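Local coordinates for insecticidal crystal protein Cry7Cal (Bacillus thuringiensis, PDB 5ZI1) that is an insecticidal delta-endotoxin active against a migratory locust, probably binding receptors on host cells and breaching their membranes as its relatives do, at residues A65-E70 with E137-T142; K192-G197 with N216-E221; T142-A147 with T187-K192; L80-G85 with M128-S133. One frame throughout, in Å; residues are numbered along the deposited sequence.

Interaction 1 (A65-E70 with E137-T142); sequences ALINQE and EGPLLT
Ile67, in the last turn of helix 54-67, reaches the Gly138-Pro139 peptide with the end of its longer branch. Its CG1 sits between the backbone N and the carbonyl carbon (chi1 69°), and from there CD1 extends to 3.4 Å from Pro139 N and 3.6 Å from Gly138 C. The same methyl rests 3.6 Å from Pro139 CD, so it spans the peptide bond and the start of the ring; Gly138, having no side chain, lets it come this close to the backbone. Asn68 leaves the helical conformation with a positive phi (59°), and the next residue, Gln69, lies beside the proline. The contact belongs to the N-terminal helical bundle of a three-domain Cry toxin. Here the end of one helix meets the type I beta turn Gly138-Leu141, closed by Leu141 N donating to Gly138 O at 2.9 Å, which leads into helix 141-165. The amide of Gln69 lies obliquely across the proline ring: OE1 is 3.4 Å from Pro139 CD, while NE2 lies 3.8 Å from Pro139 CG. The rotation of that amide is restrained by a bent bond from Gln69 NE2 to Glu70 O, 2.9 Å long with an N-H...O angle of 136°. Pro139 also touches Glu64 of helix 54-67 and Ile71, which flank the same segment.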
loop_
_atom_site.group_PDB
_atom_site.type_symbol
_atom_site.label_atom_id
_atom_site.label_comp_id
_atom_site.label_asym_id
_atom_site.label_seq_id
_atom_site.Cartn_x
_atom_site.Cartn_y
_atom_site.Cartn_z
ATOM N N ALA A 65 14.506 4.578 14.903
ATOM C CA ALA A 65 14.542 3.254 15.523
ATOM C C ALA A 65 14.580 2.150 14.477
ATOM O O ALA A 65 15.302 1.161 14.638
ATOM C CB ALA A 65 13.331 3.057 16.445
ATOM N N LEU A 66 13.798 2.298 13.405
ATOM C CA LEU A 66 13.701 1.248 12.395
ATOM C C LEU A 66 15.028 1.019 11.690
ATOM O O LEU A 66 15.409 -0.130 11.434
ATOM C CB LEU A 66 12.633 1.610 11.369
ATOM C CG LEU A 66 11.171 1.598 11.786
ATOM C CD1 LEU A 66 10.344 1.983 10.567
ATOM C CD2 LEU A 66 10.765 0.234 12.335
ATOM N N ILE A 67 15.736 2.096 11.337
ATOM C CA ILE A 67 16.966 1.983 10.553
ATOM C C ILE A 67 18.211 2.213 11.387
ATOM O O ILE A 67 19.313 2.265 10.829
ATOM C CB ILE A 67 16.972 2.939 9.360
ATOM C CG1 ILE A 67 17.068 4.390 9.833
ATOM C CG2 ILE A 67 15.761 2.735 8.577
ATOM C CD1 ILE A 67 17.219 5.365 8.679
ATOM N N ASN A 68 18.066 2.409 12.694
ATOM C CA ASN A 68 19.210 2.457 13.591
ATOM C C ASN A 68 20.179 3.572 13.183
ATOM O O ASN A 68 21.354 3.344 12.903
ATOM C CB ASN A 68 19.896 1.089 13.626
ATOM C CG ASN A 68 20.880 0.963 14.749
ATOM O OD1 ASN A 68 20.731 1.601 15.795
ATOM N ND2 ASN A 68 21.902 0.140 14.547
ATOM N N GLN A 69 19.648 4.791 13.122
ATOM C CA GLN A 69 20.469 5.978 12.918
ATOM C C GLN A 69 19.749 7.158 13.539
ATOM O O GLN A 69 18.605 7.453 13.175
ATOM C CB GLN A 69 20.744 6.242 11.434
ATOM C CG GLN A 69 21.877 7.241 11.216
ATOM C CD GLN A 69 21.547 8.321 10.195
ATOM O OE1 GLN A 69 21.246 8.034 9.030
ATOM N NE2 GLN A 69 21.613 9.574 10.625
ATOM N N GLU A 70 20.406 7.829 14.470
ATOM C CA GLU A 70 19.785 8.976 15.109
ATOM C C GLU A 70 19.999 10.217 14.244
ATOM O O GLU A 70 20.827 10.232 13.339
ATOM C CB GLU A 70 20.349 9.185 16.521
ATOM C CG GLU A 70 19.332 9.711 17.554
ATOM C CD GLU A 70 18.387 8.623 18.088
ATOM O OE1 GLU A 70 17.222 8.950 18.447
ATOM O OE2 GLU A 70 18.808 7.441 18.144
ATOM N N GLU A 137 19.008 11.611 5.384
ATOM C CA GLU A 137 17.864 11.434 4.496
ATOM C C GLU A 137 17.029 10.227 4.897
ATOM O O GLU A 137 15.798 10.255 4.795
ATOM C CB GLU A 137 18.334 11.301 3.048
ATOM C CG GLU A 137 19.191 12.448 2.573
ATOM C CD GLU A 137 20.673 12.192 2.764
ATOM O OE1 GLU A 137 21.082 11.647 3.826
ATOM O OE2 GLU A 137 21.430 12.526 1.828
ATOM N N GLY A 138 17.679 9.158 5.340
ATOM C CA GLY A 138 16.997 7.989 5.853
ATOM C C GLY A 138 16.056 8.279 7.010
ATOM O O GLY A 138 14.835 8.157 6.884
ATOM N N PRO A 139 16.592 8.655 8.174
ATOM C CA PRO A 139 15.707 8.826 9.341
ATOM C C PRO A 139 14.661 9.916 9.150
ATOM O O PRO A 139 13.657 9.918 9.869
ATOM C CB PRO A 139 16.683 9.154 10.482
ATOM C CG PRO A 139 17.903 9.651 9.803
ATOM C CD PRO A 139 18.005 8.882 8.524
ATOM N N LEU A 140 14.853 10.815 8.192
ATOM C CA LEU A 140 13.922 11.893 7.879
ATOM C C LEU A 140 12.904 11.523 6.810
ATOM O O LEU A 140 12.130 12.391 6.394
ATOM C CB LEU A 140 14.682 13.134 7.384
ATOM C CG LEU A 140 15.480 13.945 8.389
ATOM C CD1 LEU A 140 16.252 15.079 7.685
ATOM C CD2 LEU A 140 14.546 14.483 9.449
ATOM N N LEU A 141 12.887 10.274 6.346
ATOM C CA LEU A 141 12.147 9.950 5.129
ATOM C C LEU A 141 10.647 10.199 5.283
ATOM O O LEU A 141 10.019 10.781 4.387
ATOM C CB LEU A 141 12.419 8.506 4.720
ATOM C CG LEU A 141 11.813 8.095 3.380
ATOM C CD1 LEU A 141 12.186 9.120 2.263
ATOM C CD2 LEU A 141 12.287 6.695 3.028
ATOM N N THR A 142 10.052 9.795 6.413
ATOM C CA THR A 142 8.606 9.967 6.559
ATOM C C THR A 142 8.235 11.441 6.639
ATOM O O THR A 142 7.232 11.871 6.053
ATOM C CB THR A 142 8.086 9.210 7.793
ATOM O OG1 THR A 142 8.220 7.807 7.585
ATOM C CG2 THR A 142 6.634 9.497 8.003
#

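Interaction 2 (K192-G197 with N216-E221); sequences KWYKEG and NRFRRE
Phe218 and Tyr194 fill the seam between two successive long helices of the toxin's N-terminal helical bundle, 169-202 and 208-227. The segments run antiparallel, their directions 158° apart and their axes 10.6 Å at closest approach, a spacing that leaves room for rings between the backbones. The tight part centres on Phe218, whose ring edge is directed at the opposite helix: CE2 lies 3.5 Å from Tyr194 O, close to the ring plane, and CZ is 3.9 Å from Gly197 CA. Gly197 has only backbone to offer, and this lets the phenyl ring sit directly against the helix. The Tyr194 ring comes the other way. The two planes are nearly parallel, at 20°, but have slid past each other until the centroids are 5.8 Å apart, so the rings touch at their rims and overlap little. Leu198, Leu201 and Ile67 further enclose the phenyl group.

Toward Arg219 less surface is buried and the surroundings turn polar, although one approach is still short: Tyr194 OH meets the aliphatic part of the arginine, 3.2 Å from Arg219 CG. Beyond it the chain bends at its third torsion and carries the guanidinium away from the tyrosine. That group ends in a salt bridge from NH1 to Glu283, in helix 279-286, which ties this face of the bundle to the neighbouring part of the toxin. Two other nitrogens grip one oxygen side-on: Arg219 NE lies 3.3 Å from Asn216 OD1, and Arg219 NH2, in the carbonyl plane on a lone pair, is 3.1 Å from Asn216 OD1.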
loop_
_atom_site.group_PDB
_atom_site.type_symbol
_atom_site.label_atom_id
_atom_site.label_comp_id
_atom_site.label_asym_id
_atom_site.label_seq_id
_atom_site.Cartn_x
_atom_site.Cartn_y
_atom_site.Cartn_z
ATOM N N LYS A 192 14.234 5.672 -3.659
ATOM C CA LYS A 192 15.663 5.455 -3.440
ATOM C C LYS A 192 15.982 5.183 -1.970
ATOM O O LYS A 192 16.667 4.212 -1.641
ATOM C CB LYS A 192 16.441 6.671 -3.945
ATOM C CG LYS A 192 17.866 6.821 -3.432
ATOM C CD LYS A 192 18.435 8.174 -3.908
ATOM C CE LYS A 192 19.958 8.252 -3.793
ATOM N NZ LYS A 192 20.613 7.187 -4.605
ATOM N N TRP A 193 15.488 6.028 -1.069
ATOM C CA TRP A 193 15.817 5.849 0.336
ATOM C C TRP A 193 14.977 4.776 1.019
ATOM O O TRP A 193 15.436 4.211 2.018
ATOM C CB TRP A 193 15.721 7.194 1.056
ATOM C CG TRP A 193 16.913 8.026 0.683
ATOM C CD1 TRP A 193 17.007 8.905 -0.356
ATOM C CD2 TRP A 193 18.206 7.988 1.292
ATOM N NE1 TRP A 193 18.264 9.436 -0.413
ATOM C CE2 TRP A 193 19.022 8.894 0.590
ATOM C CE3 TRP A 193 18.752 7.284 2.377
ATOM C CZ2 TRP A 193 20.353 9.121 0.932
ATOM C CZ3 TRP A 193 20.075 7.513 2.715
ATOM C CH2 TRP A 193 20.858 8.421 1.992
ATOM N N TYR A 194 13.793 4.444 0.492
ATOM C CA TYR A 194 13.117 3.226 0.940
ATOM C C TYR A 194 13.984 2.008 0.666
ATOM O O TYR A 194 14.183 1.154 1.540
ATOM C CB TYR A 194 11.758 3.059 0.249
ATOM C CG TYR A 194 11.102 1.710 0.561
ATOM C CD1 TYR A 194 10.460 1.506 1.767
ATOM C CD2 TYR A 194 11.153 0.648 -0.343
ATOM C CE1 TYR A 194 9.888 0.281 2.091
ATOM C CE2 TYR A 194 10.567 -0.589 -0.046
ATOM C CZ TYR A 194 9.940 -0.763 1.186
ATOM O OH TYR A 194 9.345 -1.960 1.540
ATOM N N LYS A 195 14.510 1.915 -0.560
ATOM C CA LYS A 195 15.341 0.780 -0.946
ATOM C C LYS A 195 16.681 0.776 -0.222
ATOM O O LYS A 195 17.261 -0.294 -0.003
ATOM C CB LYS A 195 15.562 0.789 -2.457
ATOM C CG LYS A 195 14.324 0.413 -3.263
ATOM C CD LYS A 195 14.637 0.397 -4.763
ATOM C CE LYS A 195 13.418 0.022 -5.614
ATOM N NZ LYS A 195 13.731 0.087 -7.083
ATOM N N GLU A 196 17.196 1.950 0.150
ATOM C CA GLU A 196 18.480 1.972 0.829
ATOM C C GLU A 196 18.344 1.529 2.282
ATOM O O GLU A 196 19.155 0.732 2.759
ATOM C CB GLU A 196 19.109 3.362 0.727
ATOM C CG GLU A 196 20.602 3.298 0.493
ATOM C CD GLU A 196 21.116 4.478 -0.310
ATOM O OE1 GLU A 196 22.312 4.809 -0.187
ATOM O OE2 GLU A 196 20.322 5.077 -1.067
ATOM N N GLY A 197 17.332 2.034 2.996
ATOM C CA GLY A 197 17.041 1.514 4.326
ATOM C C GLY A 197 16.817 0.013 4.318
ATOM O O GLY A 197 17.322 -0.713 5.186
ATOM N N ASN A 216 11.688 -6.704 7.769
ATOM C CA ASN A 216 10.280 -6.722 7.409
ATOM C C ASN A 216 9.502 -5.633 8.133
ATOM O O ASN A 216 8.546 -5.071 7.576
ATOM C CB ASN A 216 9.677 -8.086 7.699
ATOM C CG ASN A 216 8.243 -8.173 7.250
ATOM O OD1 ASN A 216 7.952 -8.138 6.032
ATOM N ND2 ASN A 216 7.317 -8.246 8.229
ATOM N N ARG A 217 9.898 -5.305 9.361
ATOM C CA ARG A 217 9.186 -4.258 10.082
ATOM C C ARG A 217 9.352 -2.909 9.398
ATOM O O ARG A 217 8.426 -2.092 9.387
ATOM C CB ARG A 217 9.670 -4.177 11.526
ATOM C CG ARG A 217 8.932 -3.116 12.316
ATOM C CD ARG A 217 9.332 -3.072 13.787
ATOM N NE ARG A 217 9.023 -4.318 14.485
ATOM C CZ ARG A 217 9.940 -5.199 14.865
ATOM N NH1 ARG A 217 9.574 -6.312 15.498
ATOM N NH2 ARG A 217 11.227 -4.960 14.606
ATOM N N PHE A 218 10.544 -2.641 8.864
ATOM C CA PHE A 218 10.761 -1.415 8.119
ATOM C C PHE A 218 9.893 -1.394 6.871
ATOM O O PHE A 218 9.183 -0.416 6.610
ATOM C CB PHE A 218 12.236 -1.305 7.774
ATOM C CG PHE A 218 12.584 -0.130 6.934
ATOM C CD1 PHE A 218 12.881 1.087 7.508
ATOM C CD2 PHE A 218 12.673 -0.255 5.555
ATOM C CE1 PHE A 218 13.236 2.166 6.718
ATOM C CE2 PHE A 218 13.025 0.813 4.773
ATOM C CZ PHE A 218 13.308 2.028 5.350
ATOM N N ARG A 219 9.898 -2.493 6.115
ATOM C CA ARG A 219 9.036 -2.587 4.941
ATOM C C ARG A 219 7.575 -2.346 5.308
ATOM O O ARG A 219 6.882 -1.561 4.651
ATOM C CB ARG A 219 9.211 -3.951 4.277
ATOM C CG ARG A 219 8.092 -4.336 3.322
ATOM C CD ARG A 219 8.507 -5.530 2.455
ATOM N NE ARG A 219 8.896 -6.674 3.275
ATOM C CZ ARG A 219 9.642 -7.693 2.839
ATOM N NH1 ARG A 219 10.084 -7.713 1.565
ATOM N NH2 ARG A 219 9.958 -8.692 3.678
ATOM N N ARG A 220 7.095 -2.988 6.377
ATOM C CA ARG A 220 5.677 -2.879 6.711
ATOM C C ARG A 220 5.317 -1.457 7.099
ATOM O O ARG A 220 4.385 -0.870 6.540
ATOM C CB ARG A 220 5.310 -3.833 7.843
ATOM C CG ARG A 220 3.856 -3.727 8.222
ATOM C CD ARG A 220 3.480 -4.744 9.290
ATOM N NE ARG A 220 3.960 -4.329 10.606
ATOM C CZ ARG A 220 4.992 -4.884 11.235
ATOM N NH1 ARG A 220 5.657 -5.893 10.677
ATOM N NH2 ARG A 220 5.348 -4.431 12.429
ATOM N N GLU A 221 6.059 -0.876 8.039
ATOM C CA GLU A 221 5.720 0.460 8.519
ATOM C C GLU A 221 5.962 1.534 7.452
ATOM O O GLU A 221 5.154 2.461 7.322
ATOM C CB GLU A 221 6.498 0.764 9.794
ATOM C CG GLU A 221 6.063 -0.129 11.005
ATOM C CD GLU A 221 6.555 0.422 12.327
ATOM O OE1 GLU A 221 7.079 1.558 12.326
ATOM O OE2 GLU A 221 6.429 -0.268 13.374
#

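Interaction 3 (T142-A147 with T187-K192); sequences TVYAQA and TDHCVK
Tyr144 and His189 each place CG opposite the backbone N across the CA-CB bond (chi1 -179° for the tyrosine), and these extended side chains bring the two rings together between helices 141-165 and 169-202. Both helices belong to the N-terminal bundle of the toxin, and 141-165 corresponds by its place in the chain to the central helix of that fold. Their segments run antiparallel with a signed crossing angle of -154°, and the backbones approach within 6.6 Å from Ala145 CA to Cys190 CA, small residues that permit such closeness.

The rings meet obliquely. Their planes are 36° apart and their centroids 4.0 Å, a geometry that is neither a stack nor an edge-to-face pair. The imidazole tips one of its carbons down onto the phenol: His189 CD2 lies over one face, off centre toward the rim, 3.3 Å from Tyr144 CE1. Farther out, Tyr144 OH passes beside the root of the histidine, 3.6 Å from His189 CB. The histidine ring also meets the indole of Trp193, one turn along its own helix, so the tyrosine belongs to a small aromatic cluster.

Cys190 uses a different part of the phenol. Its sulfur is set beside the backbone N, which directs it to the rim of the ring, and it approaches near the ring plane in a sulfur-aromatic contact at the edge, with SG 5.2 Å from the centroid of the Tyr144 ring. There Cys190 SG touches two carbons of the facing helix, Tyr144 CD1 at 4.0 Å and Ala145 CB at 3.9 Å.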
loop_
_atom_site.group_PDB
_atom_site.type_symbol
_atom_site.label_atom_id
_atom_site.label_comp_id
_atom_site.label_asym_id
_atom_site.label_seq_id
_atom_site.Cartn_x
_atom_site.Cartn_y
_atom_site.Cartn_z
ATOM N N THR A 142 10.052 9.795 6.413
ATOM C CA THR A 142 8.606 9.967 6.559
ATOM C C THR A 142 8.235 11.441 6.639
ATOM O O THR A 142 7.232 11.871 6.053
ATOM C CB THR A 142 8.086 9.210 7.793
ATOM O OG1 THR A 142 8.220 7.807 7.585
ATOM C CG2 THR A 142 6.634 9.497 8.003
ATOM N N VAL A 143 9.039 12.235 7.344
ATOM C CA VAL A 143 8.840 13.685 7.320
ATOM C C VAL A 143 8.864 14.196 5.886
ATOM O O VAL A 143 8.026 15.012 5.483
ATOM C CB VAL A 143 9.902 14.392 8.186
ATOM C CG1 VAL A 143 9.800 15.913 8.040
ATOM C CG2 VAL A 143 9.757 13.972 9.658
ATOM N N TYR A 144 9.819 13.713 5.093
ATOM C CA TYR A 144 9.945 14.173 3.715
ATOM C C TYR A 144 8.715 13.784 2.906
ATOM O O TYR A 144 8.074 14.637 2.277
ATOM C CB TYR A 144 11.210 13.581 3.106
ATOM C CG TYR A 144 11.470 13.989 1.684
ATOM C CD1 TYR A 144 10.916 13.284 0.631
ATOM C CD2 TYR A 144 12.303 15.065 1.389
ATOM C CE1 TYR A 144 11.157 13.645 -0.681
ATOM C CE2 TYR A 144 12.551 15.432 0.087
ATOM C CZ TYR A 144 11.978 14.716 -0.946
ATOM O OH TYR A 144 12.233 15.067 -2.248
ATOM N N ALA A 145 8.352 12.500 2.942
ATOM C CA ALA A 145 7.186 12.018 2.212
ATOM C C ALA A 145 5.934 12.808 2.559
ATOM O O ALA A 145 5.207 13.255 1.663
ATOM C CB ALA A 145 6.979 10.535 2.483
ATOM N N GLN A 146 5.680 13.020 3.853
ATOM C CA GLN A 146 4.419 13.650 4.245
ATOM C C GLN A 146 4.382 15.124 3.853
ATOM O O GLN A 146 3.331 15.637 3.442
ATOM C CB GLN A 146 4.184 13.484 5.748
ATOM C CG GLN A 146 4.043 12.049 6.175
ATOM C CD GLN A 146 2.675 11.451 5.857
ATOM O OE1 GLN A 146 1.693 12.167 5.683
ATOM N NE2 GLN A 146 2.610 10.121 5.799
ATOM N N ALA A 147 5.508 15.827 3.994
ATOM C CA ALA A 147 5.567 17.218 3.562
ATOM C C ALA A 147 5.535 17.305 2.046
ATOM O O ALA A 147 4.861 18.172 1.475
ATOM C CB ALA A 147 6.826 17.884 4.108
ATOM N N THR A 187 8.864 11.387 -5.656
ATOM C CA THR A 187 8.749 9.942 -5.833
ATOM C C THR A 187 10.120 9.286 -5.900
ATOM O O THR A 187 10.361 8.270 -5.246
ATOM C CB THR A 187 7.951 9.642 -7.105
ATOM O OG1 THR A 187 6.660 10.264 -7.024
ATOM C CG2 THR A 187 7.791 8.147 -7.318
ATOM N N ASP A 188 11.037 9.852 -6.703
ATOM C CA ASP A 188 12.372 9.266 -6.830
ATOM C C ASP A 188 13.099 9.259 -5.499
ATOM O O ASP A 188 13.778 8.288 -5.153
ATOM C CB ASP A 188 13.212 10.033 -7.845
ATOM C CG ASP A 188 12.796 9.781 -9.283
ATOM O OD1 ASP A 188 11.925 8.913 -9.521
ATOM O OD2 ASP A 188 13.364 10.460 -10.175
ATOM N N HIS A 189 13.012 10.358 -4.760
ATOM C CA HIS A 189 13.663 10.409 -3.461
ATOM C C HIS A 189 13.097 9.344 -2.516
ATOM O O HIS A 189 13.853 8.612 -1.868
ATOM C CB HIS A 189 13.519 11.809 -2.864
ATOM C CG HIS A 189 14.242 11.968 -1.569
ATOM N ND1 HIS A 189 15.570 12.335 -1.502
ATOM C CD2 HIS A 189 13.837 11.766 -0.291
ATOM C CE1 HIS A 189 15.945 12.373 -0.235
ATOM N NE2 HIS A 189 14.913 12.035 0.520
ATOM N N CYS A 190 11.764 9.220 -2.443
ATOM C CA CYS A 190 11.168 8.257 -1.505
ATOM C C CYS A 190 11.539 6.826 -1.865
ATOM O O CYS A 190 11.824 6.012 -0.980
ATOM C CB CYS A 190 9.646 8.400 -1.454
ATOM S SG CYS A 190 9.077 9.981 -0.791
ATOM N N VAL A 191 11.552 6.494 -3.153
ATOM C CA VAL A 191 11.858 5.121 -3.536
ATOM C C VAL A 191 13.312 4.798 -3.235
ATOM O O VAL A 191 13.613 3.789 -2.592
ATOM C CB VAL A 191 11.496 4.886 -5.012
ATOM C CG1 VAL A 191 12.026 3.554 -5.495
ATOM C CG2 VAL A 191 9.989 4.915 -5.149
ATOM N N LYS A 192 14.234 5.672 -3.659
ATOM C CA LYS A 192 15.663 5.455 -3.440
ATOM C C LYS A 192 15.982 5.183 -1.970
ATOM O O LYS A 192 16.667 4.212 -1.641
ATOM C CB LYS A 192 16.441 6.671 -3.945
ATOM C CG LYS A 192 17.866 6.821 -3.432
ATOM C CD LYS A 192 18.435 8.174 -3.908
ATOM C CE LYS A 192 19.958 8.252 -3.793
ATOM N NZ LYS A 192 20.613 7.187 -4.605
#

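Interaction 4 (L80-G85 with M128-S133); sequences LSELEG and MPSFRS
Glu82 and Leu83, neighbours on helix 73-101, face Ser130 and Phe131 in the turn that follows helix 107-127, within the toxin's N-terminal helical bundle. Glu82 can be followed outward. Its CB stands 4.3 Å from Phe131 CZ, a loose apolar touch at the foot of the chain. CG, set beside the backbone N (chi1 -50°), turns toward the serine and comes within 3.9 Å of Ser130 OG. A bend at chi2 (-92°) then carries the carboxylate alongside the hydroxyl: CD is 4.0 Å from Ser130 OG, and at the tip Glu82 OE2 is 3.3 Å from the same Ser130 OG. A water adds to the polar end, donating to Glu82 OE2 at 2.7 Å; it also lies beside Ser130 OG, but too close for that part of the geometry to be trusted.

Leu83 makes the apolar half of the contact. It crosses the far end of the Phe131 ring at a slant, with CG 3.7 Å from Phe131 CE1. Phe131 is presented by a tight turn in which its backbone N bonds to Met128 O. The ring also packs on Val143 and Ala147 of helix 141-165, and so fills the gap between that helix and 73-101, while Met128 SD lies at its edge, in plane. The leucine ends in a methyl pressed against the ring tip, Leu83 CD2 at 3.4 Å from Phe131 CZ.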
loop_
_atom_site.group_PDB
_atom_site.type_symbol
_atom_site.label_atom_id
_atom_site.label_comp_id
_atom_site.label_asym_id
_atom_site.label_seq_id
_atom_site.Cartn_x
_atom_site.Cartn_y
_atom_site.Cartn_z
ATOM N N LEU A 80 11.844 20.638 12.558
ATOM C CA LEU A 80 10.638 20.967 13.315
ATOM C C LEU A 80 10.280 22.436 13.178
ATOM O O LEU A 80 9.100 22.792 13.108
ATOM C CB LEU A 80 10.835 20.612 14.793
ATOM C CG LEU A 80 10.783 19.132 15.136
ATOM C CD1 LEU A 80 11.154 18.890 16.606
ATOM C CD2 LEU A 80 9.386 18.567 14.815
ATOM N N SER A 81 11.287 23.303 13.153
ATOM C CA SER A 81 11.051 24.737 13.046
ATOM C C SER A 81 10.438 25.102 11.693
ATOM O O SER A 81 9.539 25.951 11.622
ATOM C CB SER A 81 12.374 25.472 13.289
ATOM O OG SER A 81 12.378 26.771 12.738
ATOM N N GLU A 82 10.904 24.471 10.609
ATOM C CA GLU A 82 10.254 24.656 9.311
ATOM C C GLU A 82 8.869 24.036 9.291
ATOM O O GLU A 82 7.966 24.571 8.638
ATOM C CB GLU A 82 11.085 24.045 8.192
ATOM C CG GLU A 82 12.522 24.465 8.229
ATOM C CD GLU A 82 12.765 25.678 7.375
ATOM O OE1 GLU A 82 11.918 26.608 7.409
ATOM O OE2 GLU A 82 13.797 25.697 6.659
ATOM N N LEU A 83 8.681 22.911 9.997
ATOM C CA LEU A 83 7.354 22.305 10.031
ATOM C C LEU A 83 6.361 23.220 10.729
ATOM O O LEU A 83 5.203 23.329 10.306
ATOM C CB LEU A 83 7.409 20.929 10.694
ATOM C CG LEU A 83 8.096 19.837 9.856
ATOM C CD1 LEU A 83 8.352 18.585 10.684
ATOM C CD2 LEU A 83 7.281 19.481 8.607
ATOM N N GLU A 84 6.801 23.934 11.760
ATOM C CA GLU A 84 5.870 24.840 12.422
ATOM C C GLU A 84 5.560 26.038 11.532
ATOM O O GLU A 84 4.410 26.483 11.464
ATOM C CB GLU A 84 6.416 25.268 13.789
ATOM N N GLY A 85 6.556 26.552 10.809
ATOM C CA GLY A 85 6.268 27.593 9.838
ATOM C C GLY A 85 5.303 27.119 8.768
ATOM O O GLY A 85 4.367 27.830 8.394
ATOM N N MET A 128 11.520 22.105 2.094
ATOM C CA MET A 128 11.764 20.707 1.731
ATOM C C MET A 128 13.207 20.251 1.893
ATOM O O MET A 128 13.405 19.141 2.418
ATOM C CB MET A 128 11.280 20.450 0.293
ATOM C CG MET A 128 9.756 20.375 0.172
ATOM S SD MET A 128 8.986 19.196 1.335
ATOM C CE MET A 128 9.544 17.621 0.680
ATOM N N PRO A 129 14.245 21.016 1.480
ATOM C CA PRO A 129 15.618 20.521 1.670
ATOM C C PRO A 129 15.959 20.197 3.117
ATOM O O PRO A 129 16.783 19.311 3.356
ATOM C CB PRO A 129 16.492 21.668 1.123
ATOM C CG PRO A 129 15.650 22.319 0.113
ATOM C CD PRO A 129 14.233 22.250 0.664
ATOM N N SER A 130 15.360 20.883 4.092
ATOM C CA SER A 130 15.616 20.547 5.492
ATOM C C SER A 130 15.127 19.144 5.860
ATOM O O SER A 130 15.528 18.613 6.904
ATOM C CB SER A 130 14.946 21.566 6.414
ATOM O OG SER A 130 15.359 22.891 6.109
ATOM N N PHE A 131 14.270 18.532 5.040
ATOM C CA PHE A 131 13.745 17.202 5.335
ATOM C C PHE A 131 14.542 16.105 4.644
ATOM O O PHE A 131 14.152 14.933 4.698
ATOM C CB PHE A 131 12.259 17.115 4.955
ATOM C CG PHE A 131 11.411 18.247 5.514
ATOM C CD1 PHE A 131 11.587 18.694 6.823
ATOM C CD2 PHE A 131 10.460 18.865 4.729
ATOM C CE1 PHE A 131 10.828 19.718 7.324
ATOM C CE2 PHE A 131 9.701 19.900 5.226
ATOM C CZ PHE A 131 9.883 20.321 6.520
ATOM N N ARG A 132 15.646 16.467 3.993
ATOM C CA ARG A 132 16.576 15.534 3.366
ATOM C C ARG A 132 18.020 15.963 3.619
ATOM O O ARG A 132 18.892 15.764 2.768
ATOM C CB ARG A 132 16.305 15.401 1.861
ATOM C CG ARG A 132 16.204 16.717 1.107
ATOM C CD ARG A 132 16.582 16.515 -0.352
ATOM N NE ARG A 132 16.271 17.651 -1.211
ATOM C CZ ARG A 132 17.097 18.676 -1.471
ATOM N NH1 ARG A 132 18.305 18.743 -0.911
ATOM N NH2 ARG A 132 16.704 19.650 -2.286
ATOM N N SER A 133 18.271 16.558 4.785
ATOM C CA SER A 133 19.603 16.911 5.263
ATOM C C SER A 133 20.621 15.817 4.972
ATOM O O SER A 133 20.398 14.648 5.288
ATOM C CB SER A 133 19.541 17.177 6.764
ATOM O OG SER A 133 20.038 18.465 7.082
HETATM O O HOH W 1 15.439 24.854 4.713
#

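Overall arrangement
From the N terminus, interaction 1 opens at the end of helix 54-67 and closes at the start of helix 141-165. Interaction 4 opens and closes within that span, joining helix 73-101 to the turn after 107-127. The rest follow in series: interaction 3 starts at Thr142, shared with interaction 1, and closes on 187-192 of helix 169-202; interaction 2 starts at Lys192, shared with interaction 3, and closes on 216-221 of helix 208-227. None cross. Ile67 CG2 meets Phe218 CE1 at 3.2 Å, bringing interactions 1 and 2 together in space, whereas the centres of interactions 2 and 4 are about 22 Å apart. All four lie in the N-terminal helical domain.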